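Uncharacterized protein (Chaetomium thermophilum, PDB 3LPZ) probably acts in the Get pathway of tail-anchored protein biogenesis, as an alpha-solenoid of the GET4 family that binds Get5. Local coordinates at residues D56-R67 with K99-F107; A186-Y197 with A206-L217. All coordinates share one frame; numbering follows the deposited sequence.

Contact 1 of 2, residues D56-R67 with K99-F107; sequences DILASVSQTLLR and KLLGCLRLF
Leu66 and Leu106 meet where two nearly parallel helices of an alpha-solenoid, 51-67 and 94-104, lie side by side with helix 71-88 joining them through the chain; the axes of the two short segments come within 9.5 Å at 15°. CB of Leu66 rests on CB of Leu106 at 3.7 Å, and the two methyls of Leu66 divide the work beyond. CD1 reaches the carbonyl O of Cys103 at 3.5 Å, while CD2 sits over one face of the Phe107 ring, 4.2 Å from its centroid, a CH-pi contact displaced toward the rim. With CG of Leu106 beside its own backbone N (chi1 -66°), the isobutyl group crosses Gln63 at about a right angle: CD1 touches CB of Gln63 at 3.7 Å, and CD2 lies over the centre of the Arg67 guanidinium. One turn earlier, CG of Gln63 packs on SG of Cys103 at 3.8 Å, and the amide runs across the backbone of Gly102. OG of Ser62 also lies near this sulfur, but its hydrogen bond goes to Gly74 O. At the far end Lys99 lays its CD against CB of Ala59. A water bridges the carbonyls of Leu66 and Leu106. The Phe107 ring also meets Phe117 of helix 112-128. Such parallel packing of alternate helices is characteristic of the stacked hairpins of an alpha-solenoid.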
loop_
_atom_site.group_PDB
_atom_site.type_symbol
_atom_site.label_atom_id
_atom_site.label_comp_id
_atom_site.label_asym_id
_atom_site.label_seq_id
_atom_site.Cartn_x
_atom_site.Cartn_y
_atom_site.Cartn_z
ATOM N N ASP A 56 -5.840 -21.610 -18.460
ATOM C CA ASP A 56 -4.813 -21.410 -19.494
ATOM C C ASP A 56 -5.440 -20.654 -20.666
ATOM O O ASP A 56 -4.843 -19.718 -21.188
ATOM C CB ASP A 56 -4.221 -22.735 -19.989
ATOM C CG ASP A 56 -3.229 -23.359 -19.007
ATOM O OD1 ASP A 56 -2.753 -22.689 -18.071
ATOM O OD2 ASP A 56 -2.930 -24.554 -19.171
ATOM N N ILE A 57 -6.651 -21.052 -21.055
ATOM C CA ILE A 57 -7.373 -20.376 -22.138
ATOM C C ILE A 57 -7.627 -18.892 -21.834
ATOM O O ILE A 57 -7.276 -18.020 -22.638
ATOM C CB ILE A 57 -8.701 -21.094 -22.476
ATOM C CG1 ILE A 57 -8.388 -22.476 -23.080
ATOM C CG2 ILE A 57 -9.556 -20.240 -23.450
ATOM C CD1 ILE A 57 -9.557 -23.434 -23.059
ATOM N N LEU A 58 -8.232 -18.610 -20.685
ATOM C CA LEU A 58 -8.523 -17.213 -20.309
ATOM C C LEU A 58 -7.258 -16.360 -20.180
ATOM O O LEU A 58 -7.221 -15.215 -20.664
ATOM C CB LEU A 58 -9.346 -17.167 -18.998
ATOM C CG LEU A 58 -10.762 -17.731 -19.185
ATOM C CD1 LEU A 58 -11.474 -17.914 -17.843
ATOM C CD2 LEU A 58 -11.584 -16.838 -20.101
ATOM N N ALA A 59 -6.233 -16.886 -19.504
ATOM C CA ALA A 59 -4.996 -16.106 -19.319
ATOM C C ALA A 59 -4.300 -15.822 -20.659
ATOM O O ALA A 59 -3.871 -14.707 -20.892
ATOM C CB ALA A 59 -4.005 -16.812 -18.308
ATOM N N SER A 60 -4.184 -16.826 -21.532
ATOM C CA SER A 60 -3.465 -16.612 -22.794
ATOM C C SER A 60 -4.225 -15.640 -23.689
ATOM O O SER A 60 -3.634 -14.713 -24.241
ATOM C CB SER A 60 -3.269 -17.928 -23.565
ATOM O OG SER A 60 -2.636 -18.886 -22.752
ATOM N N VAL A 61 -5.535 -15.830 -23.813
ATOM C CA VAL A 61 -6.335 -15.015 -24.726
ATOM C C VAL A 61 -6.550 -13.588 -24.182
ATOM O O VAL A 61 -6.568 -12.613 -24.954
ATOM C CB VAL A 61 -7.697 -15.683 -25.088
ATOM C CG1 VAL A 61 -8.582 -14.723 -25.932
ATOM C CG2 VAL A 61 -7.488 -17.057 -25.830
ATOM N N SER A 62 -6.722 -13.471 -22.865
ATOM C CA SER A 62 -6.788 -12.162 -22.225
ATOM C C SER A 62 -5.543 -11.338 -22.550
ATOM O O SER A 62 -5.649 -10.167 -22.947
ATOM C CB SER A 62 -6.891 -12.273 -20.699
ATOM O OG SER A 62 -6.723 -10.968 -20.152
ATOM N N GLN A 63 -4.374 -11.946 -22.365
ATOM C CA GLN A 63 -3.117 -11.257 -22.649
ATOM C C GLN A 63 -2.999 -10.881 -24.137
ATOM O O GLN A 63 -2.558 -9.752 -24.474
ATOM C CB GLN A 63 -1.911 -12.060 -22.149
ATOM C CG GLN A 63 -1.965 -12.231 -20.621
ATOM C CD GLN A 63 -0.871 -13.099 -20.057
ATOM O OE1 GLN A 63 0.040 -13.481 -20.772
ATOM N NE2 GLN A 63 -0.955 -13.417 -18.757
ATOM N N THR A 64 -3.403 -11.790 -25.024
ATOM C CA THR A 64 -3.388 -11.449 -26.461
ATOM C C THR A 64 -4.277 -10.250 -26.800
ATOM O O THR A 64 -3.889 -9.364 -27.597
ATOM C CB THR A 64 -3.768 -12.647 -27.357
ATOM O OG1 THR A 64 -2.836 -13.707 -27.134
ATOM C CG2 THR A 64 -3.715 -12.248 -28.841
ATOM N N LEU A 65 -5.476 -10.223 -26.214
ATOM C CA LEU A 65 -6.398 -9.116 -26.458
ATOM C C LEU A 65 -5.804 -7.821 -25.933
ATOM O O LEU A 65 -5.836 -6.799 -26.613
ATOM C CB LEU A 65 -7.741 -9.370 -25.790
ATOM C CG LEU A 65 -8.652 -10.350 -26.533
ATOM C CD1 LEU A 65 -9.647 -11.004 -25.588
ATOM C CD2 LEU A 65 -9.368 -9.646 -27.687
ATOM N N LEU A 66 -5.261 -7.876 -24.717
ATOM C CA LEU A 66 -4.611 -6.700 -24.118
ATOM C C LEU A 66 -3.427 -6.193 -24.954
ATOM O O LEU A 66 -3.267 -4.989 -25.100
ATOM C CB LEU A 66 -4.191 -6.951 -22.647
ATOM C CG LEU A 66 -5.358 -7.186 -21.676
ATOM C CD1 LEU A 66 -4.881 -7.761 -20.303
ATOM C CD2 LEU A 66 -6.145 -5.890 -21.469
ATOM N N ARG A 67 -2.612 -7.102 -25.486
ATOM C CA ARG A 67 -1.503 -6.724 -26.393
ATOM C C ARG A 67 -1.997 -6.135 -27.707
ATOM O O ARG A 67 -1.294 -5.358 -28.323
ATOM C CB ARG A 67 -0.628 -7.922 -26.754
ATOM C CG ARG A 67 0.367 -8.284 -25.712
ATOM C CD ARG A 67 1.244 -9.427 -26.164
ATOM N NE ARG A 67 1.802 -10.086 -24.990
ATOM C CZ ARG A 67 2.898 -9.687 -24.336
ATOM N NH1 ARG A 67 3.600 -8.629 -24.737
ATOM N NH2 ARG A 67 3.305 -10.356 -23.272
ATOM N N LYS A 99 0.207 -15.472 -13.665
ATOM C CA LYS A 99 -0.781 -15.219 -14.732
ATOM C C LYS A 99 -1.479 -13.880 -14.522
ATOM O O LYS A 99 -1.739 -13.149 -15.488
ATOM C CB LYS A 99 -1.800 -16.356 -14.809
ATOM C CG LYS A 99 -1.209 -17.635 -15.357
ATOM C CD LYS A 99 -2.255 -18.758 -15.437
ATOM C CE LYS A 99 -1.620 -20.114 -15.835
ATOM N NZ LYS A 99 -0.783 -20.701 -14.747
ATOM N N LEU A 100 -1.815 -13.567 -13.269
ATOM C CA LEU A 100 -2.526 -12.307 -12.970
ATOM C C LEU A 100 -1.614 -11.095 -13.218
ATOM O O LEU A 100 -2.070 -10.082 -13.782
ATOM C CB LEU A 100 -3.116 -12.309 -11.550
ATOM C CG LEU A 100 -4.230 -13.362 -11.353
ATOM C CD1 LEU A 100 -4.629 -13.463 -9.875
ATOM C CD2 LEU A 100 -5.486 -13.026 -12.182
ATOM N N LEU A 101 -0.338 -11.214 -12.839
ATOM C CA LEU A 101 0.641 -10.136 -13.118
ATOM C C LEU A 101 0.887 -9.978 -14.609
ATOM O O LEU A 101 1.081 -8.865 -15.091
ATOM C CB LEU A 101 1.986 -10.376 -12.377
ATOM C CG LEU A 101 1.889 -10.295 -10.854
ATOM C CD1 LEU A 101 3.187 -10.788 -10.251
ATOM C CD2 LEU A 101 1.590 -8.838 -10.383
ATOM N N GLY A 102 0.868 -11.087 -15.347
ATOM C CA GLY A 102 1.006 -11.016 -16.798
ATOM C C GLY A 102 -0.138 -10.201 -17.413
ATOM O O GLY A 102 0.091 -9.410 -18.357
ATOM N N CYS A 103 -1.360 -10.391 -16.921
ATOM C CA CYS A 103 -2.503 -9.572 -17.397
ATOM C C CYS A 103 -2.372 -8.105 -16.966
ATOM O O CYS A 103 -2.519 -7.175 -17.791
ATOM C CB CYS A 103 -3.845 -10.133 -16.900
ATOM S SG CYS A 103 -4.257 -11.774 -17.571
ATOM N N LEU A 104 -2.083 -7.913 -15.681
ATOM C CA LEU A 104 -1.981 -6.575 -15.069
ATOM C C LEU A 104 -1.086 -5.625 -15.855
ATOM O O LEU A 104 -1.459 -4.466 -16.128
ATOM C CB LEU A 104 -1.427 -6.685 -13.635
ATOM C CG LEU A 104 -1.341 -5.369 -12.829
ATOM C CD1 LEU A 104 -2.725 -4.761 -12.674
ATOM C CD2 LEU A 104 -0.684 -5.567 -11.418
ATOM N N ARG A 105 0.104 -6.117 -16.200
ATOM C CA ARG A 105 1.120 -5.283 -16.819
ATOM C C ARG A 105 0.770 -4.940 -18.269
ATOM O O ARG A 105 1.360 -4.044 -18.847
ATOM C CB ARG A 105 2.476 -5.966 -16.752
ATOM C CG ARG A 105 3.003 -6.088 -15.315
ATOM C CD ARG A 105 4.467 -6.516 -15.358
ATOM N NE ARG A 105 5.086 -6.759 -14.043
ATOM C CZ ARG A 105 5.588 -5.815 -13.247
ATOM N NH1 ARG A 105 5.506 -4.530 -13.595
ATOM N NH2 ARG A 105 6.163 -6.154 -12.084
ATOM N N LEU A 106 -0.200 -5.643 -18.855
ATOM C CA LEU A 106 -0.603 -5.338 -20.232
ATOM C C LEU A 106 -1.780 -4.378 -20.382
ATOM O O LEU A 106 -2.086 -3.958 -21.497
ATOM C CB LEU A 106 -0.826 -6.625 -21.031
ATOM C CG LEU A 106 0.413 -7.506 -21.294
ATOM C CD1 LEU A 106 -0.032 -8.910 -21.753
ATOM C CD2 LEU A 106 1.354 -6.896 -22.325
ATOM N N PHE A 107 -2.438 -4.011 -19.286
ATOM C CA PHE A 107 -3.483 -2.991 -19.351
ATOM C C PHE A 107 -2.869 -1.612 -19.589
ATOM O O PHE A 107 -1.809 -1.309 -19.028
ATOM C CB PHE A 107 -4.217 -2.853 -18.026
ATOM C CG PHE A 107 -5.249 -3.899 -17.764
ATOM C CD1 PHE A 107 -4.912 -5.069 -17.070
ATOM C CD2 PHE A 107 -6.587 -3.681 -18.122
ATOM C CE1 PHE A 107 -5.889 -6.026 -16.774
ATOM C CE2 PHE A 107 -7.550 -4.629 -17.834
ATOM C CZ PHE A 107 -7.212 -5.797 -17.142
HETATM O O HOH W 1 -4.190 -2.954 -23.348
#

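Contact 2 of 2, residues A186-Y197 with A206-L217; sequences APLYCARAVLPY and ANTAYRIFTSAL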
loop_
_atom_site.group_PDB
_atom_site.type_symbol
_atom_site.label_atom_id
_atom_site.label_comp_id
_atom_site.label_asym_id
_atom_site.label_seq_id
_atom_site.Cartn_x
_atom_site.Cartn_y
_atom_site.Cartn_z
ATOM N N ALA A 186 10.230 18.327 4.467
ATOM C CA ALA A 186 10.869 16.973 4.477
ATOM C C ALA A 186 10.300 15.976 5.525
ATOM O O ALA A 186 10.006 14.849 5.160
ATOM C CB ALA A 186 12.389 17.036 4.564
ATOM N N PRO A 187 10.118 16.399 6.813
ATOM C CA PRO A 187 9.614 15.448 7.828
ATOM C C PRO A 187 8.197 14.948 7.555
ATOM O O PRO A 187 7.862 13.826 7.944
ATOM C CB PRO A 187 9.622 16.265 9.133
ATOM C CG PRO A 187 10.508 17.508 8.816
ATOM C CD PRO A 187 10.330 17.753 7.377
ATOM N N LEU A 188 7.372 15.762 6.884
ATOM C CA LEU A 188 5.993 15.367 6.559
ATOM C C LEU A 188 5.962 14.208 5.559
ATOM O O LEU A 188 5.156 13.301 5.679
ATOM C CB LEU A 188 5.194 16.553 6.013
ATOM C CG LEU A 188 4.557 17.565 6.987
ATOM C CD1 LEU A 188 5.292 17.758 8.299
ATOM C CD2 LEU A 188 4.256 18.911 6.254
ATOM N N TYR A 189 6.838 14.247 4.570
ATOM C CA TYR A 189 6.902 13.187 3.579
ATOM C C TYR A 189 7.597 11.979 4.134
ATOM O O TYR A 189 7.194 10.843 3.848
ATOM C CB TYR A 189 7.550 13.681 2.282
ATOM C CG TYR A 189 6.650 14.694 1.590
ATOM C CD1 TYR A 189 5.589 14.272 0.779
ATOM C CD2 TYR A 189 6.802 16.069 1.819
ATOM C CE1 TYR A 189 4.732 15.205 0.167
ATOM C CE2 TYR A 189 5.956 16.998 1.210
ATOM C CZ TYR A 189 4.927 16.557 0.394
ATOM O OH TYR A 189 4.087 17.466 -0.188
ATOM N N CYS A 190 8.593 12.203 4.983
ATOM C CA CYS A 190 9.227 11.080 5.655
ATOM C C CYS A 190 8.191 10.317 6.501
ATOM O O CYS A 190 8.150 9.076 6.451
ATOM C CB CYS A 190 10.422 11.555 6.507
ATOM S SG CYS A 190 11.388 10.194 7.154
ATOM N N ALA A 191 7.340 11.065 7.221
ATOM C CA ALA A 191 6.314 10.482 8.078
ATOM C C ALA A 191 5.309 9.656 7.292
ATOM O O ALA A 191 4.896 8.633 7.769
ATOM C CB ALA A 191 5.608 11.537 8.920
ATOM N N ARG A 192 4.948 10.090 6.079
ATOM C CA ARG A 192 4.068 9.299 5.195
ATOM C C ARG A 192 4.657 7.948 4.782
ATOM O O ARG A 192 3.899 7.040 4.422
ATOM C CB ARG A 192 3.651 10.104 3.950
ATOM C CG ARG A 192 2.833 11.371 4.294
ATOM C CD ARG A 192 2.292 12.062 3.012
ATOM N NE ARG A 192 1.172 11.322 2.424
ATOM C CZ ARG A 192 -0.076 11.336 2.895
ATOM N NH1 ARG A 192 -0.404 12.057 3.978
ATOM N NH2 ARG A 192 -1.021 10.637 2.275
ATOM N N ALA A 193 5.987 7.819 4.807
ATOM C CA ALA A 193 6.650 6.531 4.486
ATOM C C ALA A 193 6.947 5.712 5.713
ATOM O O ALA A 193 7.129 4.500 5.582
ATOM C CB ALA A 193 7.973 6.757 3.754
ATOM N N VAL A 194 7.046 6.354 6.874
ATOM C CA VAL A 194 7.489 5.677 8.108
ATOM C C VAL A 194 6.338 5.294 9.024
ATOM O O VAL A 194 6.240 4.133 9.416
ATOM C CB VAL A 194 8.491 6.549 8.904
ATOM C CG1 VAL A 194 8.746 5.953 10.287
ATOM C CG2 VAL A 194 9.797 6.671 8.121
ATOM N N LEU A 195 5.470 6.260 9.346
ATOM C CA LEU A 195 4.361 6.025 10.281
ATOM C C LEU A 195 3.409 4.910 9.844
ATOM O O LEU A 195 3.034 4.098 10.665
ATOM C CB LEU A 195 3.594 7.322 10.615
ATOM C CG LEU A 195 4.491 8.442 11.197
ATOM C CD1 LEU A 195 3.656 9.626 11.595
ATOM C CD2 LEU A 195 5.375 7.968 12.438
ATOM N N PRO A 196 3.005 4.882 8.553
ATOM C CA PRO A 196 2.090 3.796 8.161
ATOM C C PRO A 196 2.658 2.385 8.378
ATOM O O PRO A 196 1.884 1.465 8.715
ATOM C CB PRO A 196 1.819 4.089 6.661
ATOM C CG PRO A 196 1.907 5.591 6.572
ATOM C CD PRO A 196 3.115 5.904 7.487
ATOM N N TYR A 197 3.970 2.199 8.178
ATOM C CA TYR A 197 4.578 0.900 8.485
ATOM C C TYR A 197 4.536 0.562 9.965
ATOM O O TYR A 197 4.268 -0.598 10.304
ATOM C CB TYR A 197 6.016 0.778 7.957
ATOM C CG TYR A 197 6.053 0.551 6.462
ATOM C CD1 TYR A 197 5.412 -0.557 5.886
ATOM C CD2 TYR A 197 6.752 1.425 5.628
ATOM C CE1 TYR A 197 5.469 -0.785 4.485
ATOM C CE2 TYR A 197 6.833 1.200 4.233
ATOM C CZ TYR A 197 6.166 0.104 3.680
ATOM O OH TYR A 197 6.213 -0.089 2.323
ATOM N N ALA A 206 9.454 0.226 8.471
ATOM C CA ALA A 206 9.514 1.622 8.924
ATOM C C ALA A 206 10.977 2.086 8.914
ATOM O O ALA A 206 11.298 3.186 8.428
ATOM C CB ALA A 206 8.941 1.752 10.322
ATOM N N ASN A 207 11.854 1.226 9.441
ATOM C CA ASN A 207 13.300 1.487 9.451
ATOM C C ASN A 207 13.874 1.659 8.071
ATOM O O ASN A 207 14.641 2.602 7.822
ATOM C CB ASN A 207 14.074 0.393 10.186
ATOM C CG ASN A 207 13.853 0.427 11.691
ATOM O OD1 ASN A 207 13.484 1.453 12.258
ATOM N ND2 ASN A 207 14.110 -0.714 12.358
ATOM N N THR A 208 13.514 0.737 7.177
ATOM C CA THR A 208 13.995 0.804 5.806
ATOM C C THR A 208 13.520 2.111 5.130
ATOM O O THR A 208 14.320 2.809 4.499
ATOM C CB THR A 208 13.546 -0.455 4.990
ATOM O OG1 THR A 208 14.143 -1.619 5.582
ATOM C CG2 THR A 208 13.964 -0.369 3.508
ATOM N N ALA A 209 12.227 2.425 5.224
ATOM C CA ALA A 209 11.717 3.651 4.591
ATOM C C ALA A 209 12.451 4.890 5.130
ATOM O O ALA A 209 12.858 5.760 4.376
ATOM C CB ALA A 209 10.206 3.792 4.804
ATOM N N TYR A 210 12.654 4.935 6.438
ATOM C CA TYR A 210 13.387 6.026 7.057
ATOM C C TYR A 210 14.823 6.140 6.503
ATOM O O TYR A 210 15.297 7.224 6.136
ATOM C CB TYR A 210 13.424 5.788 8.558
ATOM C CG TYR A 210 14.417 6.660 9.268
ATOM C CD1 TYR A 210 14.104 7.985 9.585
ATOM C CD2 TYR A 210 15.688 6.162 9.613
ATOM C CE1 TYR A 210 15.032 8.803 10.219
ATOM C CE2 TYR A 210 16.616 6.981 10.260
ATOM C CZ TYR A 210 16.272 8.298 10.559
ATOM O OH TYR A 210 17.195 9.101 11.207
ATOM N N ARG A 211 15.511 5.013 6.406
ATOM C CA ARG A 211 16.889 5.052 5.927
ATOM C C ARG A 211 16.933 5.509 4.460
ATOM O O ARG A 211 17.730 6.372 4.097
ATOM C CB ARG A 211 17.552 3.685 6.113
ATOM C CG ARG A 211 17.726 3.339 7.606
ATOM C CD ARG A 211 18.652 2.155 7.796
ATOM N NE ARG A 211 17.974 0.884 7.632
ATOM C CZ ARG A 211 17.684 0.061 8.644
ATOM N NH1 ARG A 211 18.004 0.374 9.905
ATOM N NH2 ARG A 211 17.080 -1.087 8.398
ATOM N N ILE A 212 16.067 4.955 3.630
ATOM C CA ILE A 212 16.024 5.366 2.211
ATOM C C ILE A 212 15.693 6.845 2.047
ATOM O O ILE A 212 16.373 7.564 1.269
ATOM C CB ILE A 212 15.063 4.481 1.376
ATOM C CG1 ILE A 212 15.543 3.006 1.341
ATOM C CG2 ILE A 212 14.837 5.051 -0.047
ATOM C CD1 ILE A 212 16.908 2.721 0.597
ATOM N N PHE A 213 14.671 7.320 2.755
ATOM C CA PHE A 213 14.231 8.707 2.559
ATOM C C PHE A 213 15.363 9.663 3.008
ATOM O O PHE A 213 15.711 10.618 2.296
ATOM C CB PHE A 213 12.953 8.995 3.368
ATOM C CG PHE A 213 12.415 10.371 3.173
ATOM C CD1 PHE A 213 12.921 11.451 3.911
ATOM C CD2 PHE A 213 11.385 10.606 2.244
ATOM C CE1 PHE A 213 12.408 12.763 3.720
ATOM C CE2 PHE A 213 10.875 11.891 2.049
ATOM C CZ PHE A 213 11.389 12.978 2.781
ATOM N N THR A 214 15.894 9.426 4.206
ATOM C CA THR A 214 16.957 10.282 4.712
ATOM C C THR A 214 18.268 10.184 3.916
ATOM O O THR A 214 18.958 11.182 3.808
ATOM C CB THR A 214 17.195 10.123 6.235
ATOM O OG1 THR A 214 17.600 8.773 6.542
ATOM C CG2 THR A 214 15.912 10.505 7.001
ATOM N N SER A 215 18.599 9.009 3.358
ATOM C CA SER A 215 19.766 8.934 2.454
ATOM C C SER A 215 19.530 9.784 1.216
ATOM O O SER A 215 20.450 10.429 0.754
ATOM C CB SER A 215 20.075 7.506 2.002
ATOM O OG SER A 215 20.410 6.780 3.152
ATOM N N ALA A 216 18.299 9.768 0.693
ATOM C CA ALA A 216 17.962 10.550 -0.499
ATOM C C ALA A 216 18.098 12.045 -0.184
ATOM O O ALA A 216 18.675 12.820 -0.969
ATOM C CB ALA A 216 16.514 10.203 -1.006
ATOM N N LEU A 217 17.573 12.442 0.973
ATOM C CA LEU A 217 17.645 13.829 1.410
ATOM C C LEU A 217 19.102 14.325 1.464
ATOM O O LEU A 217 19.414 15.412 0.974
ATOM C CB LEU A 217 16.956 13.994 2.777
ATOM C CG LEU A 217 16.900 15.403 3.345
ATOM C CD1 LEU A 217 16.027 16.313 2.481
ATOM C CD2 LEU A 217 16.333 15.346 4.777
#
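Phe213 holds CG anti to its backbone N (chi1 -178°), which carries the ring across to Cys190; SG of Cys190, likewise anti to its own N, comes beside the ring near CD1. The backbone of helix 186-199 places CB of Cys190 over one face, 3.8 Å from the centroid and 22° off the normal, a CH-pi contact; SG approaches obliquely at 4.5 Å from the centroid. Around the ring's outer end, CZ comes within 3.3 Å of Ala186 O, and CE2 meets CB of Tyr189. A leucine in place of Phe213 would probably leave Cys190 without its aromatic face and open a gap beside Ala186 and Tyr189. Toward the other end small residues let the two antiparallel segments, at 164°, draw closer. CB of Ala209 presses on the carbonyl O of Ala193 at 3.3 Å, an oxygen buried here without a partner: the kink at Pro196 carries Tyr197 N away from it, and the helical bond is not made. Val194 lies alongside Tyr210, CG2 to CB at 3.8 Å, and CB of Tyr197 touches the backbone N of Ala206. Neighbouring elements flank this hairpin: helix 166-179 sends Tyr175 edge-to-face against Phe213, helix 243-256 receives Tyr210 through Ser249 and Leu252, and Arg237 of strand 237-238 hydrogen-bonds Tyr210 OH through its backbone N and Thr214 OG1 through its side chain.

How the contacts relate
From the N terminus, the chain passes through helices 11-25 and 28-47 before contact 1 opens on helix 51-67; it closes at residues 99-107 after a 31-residue excursion containing helix 71-88, joining two helices that are not consecutive. Four further helices, 112-128 to 166-179, then lead to contact 2, whose 186-197 and 206-217 are separated by only eight residues and form a helical hairpin. The two contacts follow in series, neither nested nor crossed. The centres of contacts 1 and 2 lie about 35 Å apart, on opposite sides of the chain's centre; their nearest atoms are about 16 Å apart. Contact 1 ties alternate helices near the N-terminal end of the solenoid, contact 2 adjacent ones further along.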